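Local coordinates for putative diflavin flavoprotein A 5 (Nostoc sp. PCC 7120, PDB 4FEK) that probably transfers electrons from NADH to oxygen, reducing it to water, with this chain forming its N-terminal metallo-beta-lactamase-like part, at residues Y246-W249 with S250-Q253; I151-P154 with R155-A158. All blocks are in the same frame, centred on the assembly; numbering follows the deposited sequence.

Contact 1: residues Y246-W249 with S250-Q253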
loop_
_atom_site.group_PDB
_atom_site.type_symbol
_atom_site.label_atom_id
_atom_site.label_comp_id
_atom_site.label_asym_id
_atom_site.label_seq_id
_atom_site.Cartn_x
_atom_site.Cartn_y
_atom_site.Cartn_z
ATOM N N TYR A 246 1.563 11.629 13.528
ATOM C CA TYR A 246 2.619 10.612 13.426
ATOM C C TYR A 246 3.956 11.115 13.987
ATOM O O TYR A 246 4.683 10.386 14.677
ATOM C CB TYR A 246 2.798 10.127 11.978
ATOM C CG TYR A 246 2.058 8.828 11.684
ATOM C CD1 TYR A 246 0.688 8.715 11.919
ATOM C CD2 TYR A 246 2.720 7.733 11.151
ATOM C CE1 TYR A 246 0.009 7.519 11.663
ATOM C CE2 TYR A 246 2.034 6.539 10.872
ATOM C CZ TYR A 246 0.693 6.443 11.134
ATOM O OH TYR A 246 0.049 5.251 10.884
ATOM N N ALA A 247 4.282 12.354 13.666
ATOM C CA ALA A 247 5.477 12.987 14.193
ATOM C C ALA A 247 5.401 13.108 15.719
ATOM O O ALA A 247 6.351 12.740 16.425
ATOM C CB ALA A 247 5.666 14.358 13.548
ATOM N N ASP A 248 4.276 13.600 16.235
ATOM C CA ASP A 248 4.140 13.755 17.689
ATOM C C ASP A 248 4.139 12.406 18.414
ATOM O O ASP A 248 4.835 12.232 19.409
ATOM C CB ASP A 248 2.882 14.538 18.063
ATOM C CG ASP A 248 2.883 15.954 17.511
ATOM O OD1 ASP A 248 3.973 16.479 17.190
ATOM O OD2 ASP A 248 1.777 16.529 17.388
ATOM N N TRP A 249 3.344 11.465 17.912
ATOM C CA TRP A 249 3.285 10.122 18.471
ATOM C C TRP A 249 4.660 9.440 18.440
ATOM O O TRP A 249 5.028 8.748 19.383
ATOM C CB TRP A 249 2.254 9.263 17.725
ATOM C CG TRP A 249 0.823 9.758 17.827
ATOM C CD1 TRP A 249 0.284 10.535 18.812
ATOM C CD2 TRP A 249 -0.234 9.499 16.897
ATOM N NE1 TRP A 249 -1.044 10.776 18.549
ATOM C CE2 TRP A 249 -1.386 10.143 17.380
ATOM C CE3 TRP A 249 -0.319 8.762 15.705
ATOM C CZ2 TRP A 249 -2.608 10.089 16.709
ATOM C CZ3 TRP A 249 -1.536 8.712 15.034
ATOM C CH2 TRP A 249 -2.660 9.367 15.537
ATOM N N SER A 250 5.418 9.638 17.364
ATOM C CA SER A 250 6.755 9.042 17.266
ATOM C C SER A 250 7.739 9.594 18.302
ATOM O O SER A 250 8.472 8.830 18.928
ATOM C CB SER A 250 7.337 9.206 15.866
ATOM O OG SER A 250 6.595 8.430 14.936
ATOM N N LYS A 251 7.781 10.907 18.479
ATOM C CA LYS A 251 8.720 11.432 19.464
ATOM C C LYS A 251 8.339 11.005 20.883
ATOM O O LYS A 251 9.213 10.710 21.679
ATOM C CB LYS A 251 8.967 12.947 19.325
ATOM C CG LYS A 251 7.779 13.866 19.509
ATOM C CD LYS A 251 8.277 15.314 19.657
ATOM C CE LYS A 251 7.162 16.338 19.548
ATOM N NZ LYS A 251 6.567 16.339 18.171
ATOM N N ALA A 252 7.043 10.915 21.168
ATOM C CA ALA A 252 6.570 10.390 22.455
ATOM C C ALA A 252 7.024 8.955 22.740
ATOM O O ALA A 252 7.448 8.626 23.853
ATOM C CB ALA A 252 5.063 10.469 22.529
ATOM N N GLN A 253 6.898 8.100 21.731
ATOM C CA GLN A 253 7.249 6.703 21.846
ATOM C C GLN A 253 8.723 6.543 22.160
ATOM O O GLN A 253 9.124 5.634 22.900
ATOM C CB GLN A 253 6.892 5.990 20.531
ATOM C CG GLN A 253 7.066 4.502 20.574
ATOM C CD GLN A 253 6.265 3.853 21.688
ATOM O OE1 GLN A 253 6.769 2.977 22.383
ATOM N NE2 GLN A 253 5.019 4.283 21.867
#

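Contact 2: residues I151-P154 with R155-A158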
loop_
_atom_site.group_PDB
_atom_site.type_symbol
_atom_site.label_atom_id
_atom_site.label_comp_id
_atom_site.label_asym_id
_atom_site.label_seq_id
_atom_site.Cartn_x
_atom_site.Cartn_y
_atom_site.Cartn_z
ATOM N N ILE A 151 11.686 2.927 2.176
ATOM C CA ILE A 151 11.678 3.216 3.611
ATOM C C ILE A 151 11.945 1.928 4.383
ATOM O O ILE A 151 11.090 1.436 5.116
ATOM C CB ILE A 151 10.360 3.920 4.050
ATOM C CG1 ILE A 151 9.133 3.159 3.540
ATOM C CG2 ILE A 151 10.338 5.381 3.538
ATOM C CD1 ILE A 151 7.852 3.551 4.263
ATOM N N PRO A 152 13.173 1.379 4.234
ATOM C CA PRO A 152 13.472 0.102 4.888
ATOM C C PRO A 152 13.420 0.227 6.427
ATOM O O PRO A 152 13.932 1.198 6.996
ATOM C CB PRO A 152 14.914 -0.184 4.433
ATOM C CG PRO A 152 15.511 1.176 4.171
ATOM C CD PRO A 152 14.356 1.965 3.581
ATOM N N SER A 153 12.815 -0.767 7.071
ATOM C CA SER A 153 12.756 -0.847 8.523
ATOM C C SER A 153 12.897 -2.314 8.929
ATOM O O SER A 153 12.667 -3.221 8.109
ATOM C CB SER A 153 11.433 -0.265 9.037
ATOM O OG SER A 153 10.328 -1.047 8.613
ATOM N N PRO A 154 13.261 -2.565 10.195
ATOM C CA PRO A 154 13.417 -3.949 10.650
ATOM C C PRO A 154 12.172 -4.802 10.386
ATOM O O PRO A 154 12.289 -5.944 9.941
ATOM C CB PRO A 154 13.671 -3.787 12.154
ATOM C CG PRO A 154 14.353 -2.447 12.254
ATOM C CD PRO A 154 13.653 -1.591 11.235
ATOM N N ARG A 155 10.992 -4.242 10.613
ATOM C CA ARG A 155 9.733 -4.935 10.340
ATOM C C ARG A 155 9.447 -5.126 8.833
ATOM O O ARG A 155 8.958 -6.187 8.403
ATOM C CB ARG A 155 8.589 -4.174 11.007
ATOM C CG ARG A 155 7.209 -4.719 10.722
ATOM C CD ARG A 155 6.988 -6.047 11.410
ATOM N NE ARG A 155 5.609 -6.506 11.258
ATOM C CZ ARG A 155 5.110 -7.027 10.141
ATOM N NH1 ARG A 155 5.874 -7.152 9.059
ATOM N NH2 ARG A 155 3.844 -7.420 10.102
ATOM N N TRP A 156 9.734 -4.089 8.035
ATOM C CA TRP A 156 9.573 -4.146 6.572
ATOM C C TRP A 156 10.837 -3.692 5.838
ATOM O O TRP A 156 10.936 -2.546 5.409
ATOM C CB TRP A 156 8.368 -3.308 6.084
ATOM C CG TRP A 156 7.058 -3.717 6.665
ATOM C CD1 TRP A 156 6.279 -4.788 6.288
ATOM C CD2 TRP A 156 6.357 -3.063 7.725
ATOM N NE1 TRP A 156 5.142 -4.835 7.061
ATOM C CE2 TRP A 156 5.165 -3.785 7.947
ATOM C CE3 TRP A 156 6.636 -1.937 8.530
ATOM C CZ2 TRP A 156 4.247 -3.424 8.933
ATOM C CZ3 TRP A 156 5.715 -1.578 9.513
ATOM C CH2 TRP A 156 4.539 -2.316 9.700
ATOM N N PRO A 157 11.813 -4.598 5.676
ATOM C CA PRO A 157 13.071 -4.236 5.010
ATOM C C PRO A 157 12.823 -3.728 3.596
ATOM O O PRO A 157 13.599 -2.921 3.092
ATOM C CB PRO A 157 13.857 -5.567 4.985
ATOM C CG PRO A 157 13.277 -6.344 6.194
ATOM C CD PRO A 157 11.815 -5.974 6.199
ATOM N N ALA A 158 11.729 -4.171 2.976
ATOM C CA ALA A 158 11.435 -3.771 1.608
ATOM C C ALA A 158 10.321 -2.722 1.540
ATOM O O ALA A 158 9.696 -2.527 0.488
ATOM C CB ALA A 158 11.056 -5.019 0.772
#

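Contact 1: residues Y246-W249 with S250-Q253
Two donors of S250 grip the carbonyl of Y246. The hydroxyl OG donates to Y246 O at 2.7 Å, while S250 N donates to the same oxygen at 2.9 Å along the ordinary helical route. They arrive from opposite faces of the carbonyl plane, which lets one acceptor serve both. With OG beside its own backbone N (chi1 -67°), the hydroxyl folds back one turn, and a buried serine thereby has its polar end satisfied by the main chain.

Backbone bonds continue the turn: K251 N to A247 O, A252 N to D248 O and Q253 N to W249 O, each 3.1 Å long.

The charged contact lies on a more exposed side. D248 and K251 run side by side, and K251 NZ forms a salt bridge with D248 OD1 at 2.8 Å. NZ meets the carboxylate on its anti side, 23° out of plane; a bend at the last lysine torsion (chi4 -66°) turns the ammonium group back to it. Nearer the backbone, K251 CG lies 3.4 Å from D248 O.

The aromatic side faces other helices. Y246 and W249 meet F201 of helix 194-205; S250 touches V212 of helix 209-219, whose E213 is also reached by K251. Aromatic rings against neighbouring helices and an i to i+3 ion pair on a more exposed side are typical of an amphipathic alpha-helix, here the C-terminal helix 239-258.

Contact 2: residues I151-P154 with R155-A158
S153 holds OG between its backbone N and carbonyl carbon (chi1 65°), which swings the hydroxyl across the turn to W156. P154 and R155, both with helical backbone angles, form the corner and bring the amide of W156 back to S153.

The two residues are then joined in both directions. W156 N donates to S153 OG at 3.2 Å, and S153 N donates to W156 O at 3.1 Å, from 62° out of the carbonyl plane and not on a lone pair. OG also lies 3.8 Å from W156 CE3, near the ring plane, so the hydroxyl accepts from the amide and sits at the ring edge.

In one of its two deposited conformers, R155 lies along a face of the indole. Its CG, anti to the backbone N, is 3.3 Å above the W156 ring centre, and a bend at chi2 leaves one guanidinium face over W156 CZ2.

Two prolines make close van der Waals contacts across the turn. P152 CB approaches P157 O to 3.3 Å; P157 N comes within 2.9 Å of S153 O but has no hydrogen to share, so this is a contact and not a bond.

Around the turn, W156 meets H87 edge-to-face and touches K174, R155 touches H208, and a phosphate ion, probably from the crystallisation liquor, lies near W156.

This is the proline-rich loop of a beta-hairpin whose strands, 145-150 and 160-164, are antiparallel neighbours in the second sheet of the metallo-beta-lactamase fold. It probably corresponds to the flavodiiron loop that carries a histidine iron ligand, with R155 at that position.

Overall arrangement
Both contacts are local, but their settings differ. Contact 1 is a partly buried piece of the C-terminal helix at the periphery, about 22 Å between its centre and that of the chain; contact 2 is a largely surface-lying loop joining two strands, at about 14 Å. In contact 1 a serine hydroxyl donates to a helix carbonyl, beside an ion pair; in contact 2 a serine hydroxyl accepts from a backbone amide in a loop, among packed prolines. They do not touch: their centres are about 19 Å apart and their nearest atoms about 9 Å. Helix 209-219 is a shared neighbour, touched by side chains of both, and I175 is approached by Y246 and I151 alike.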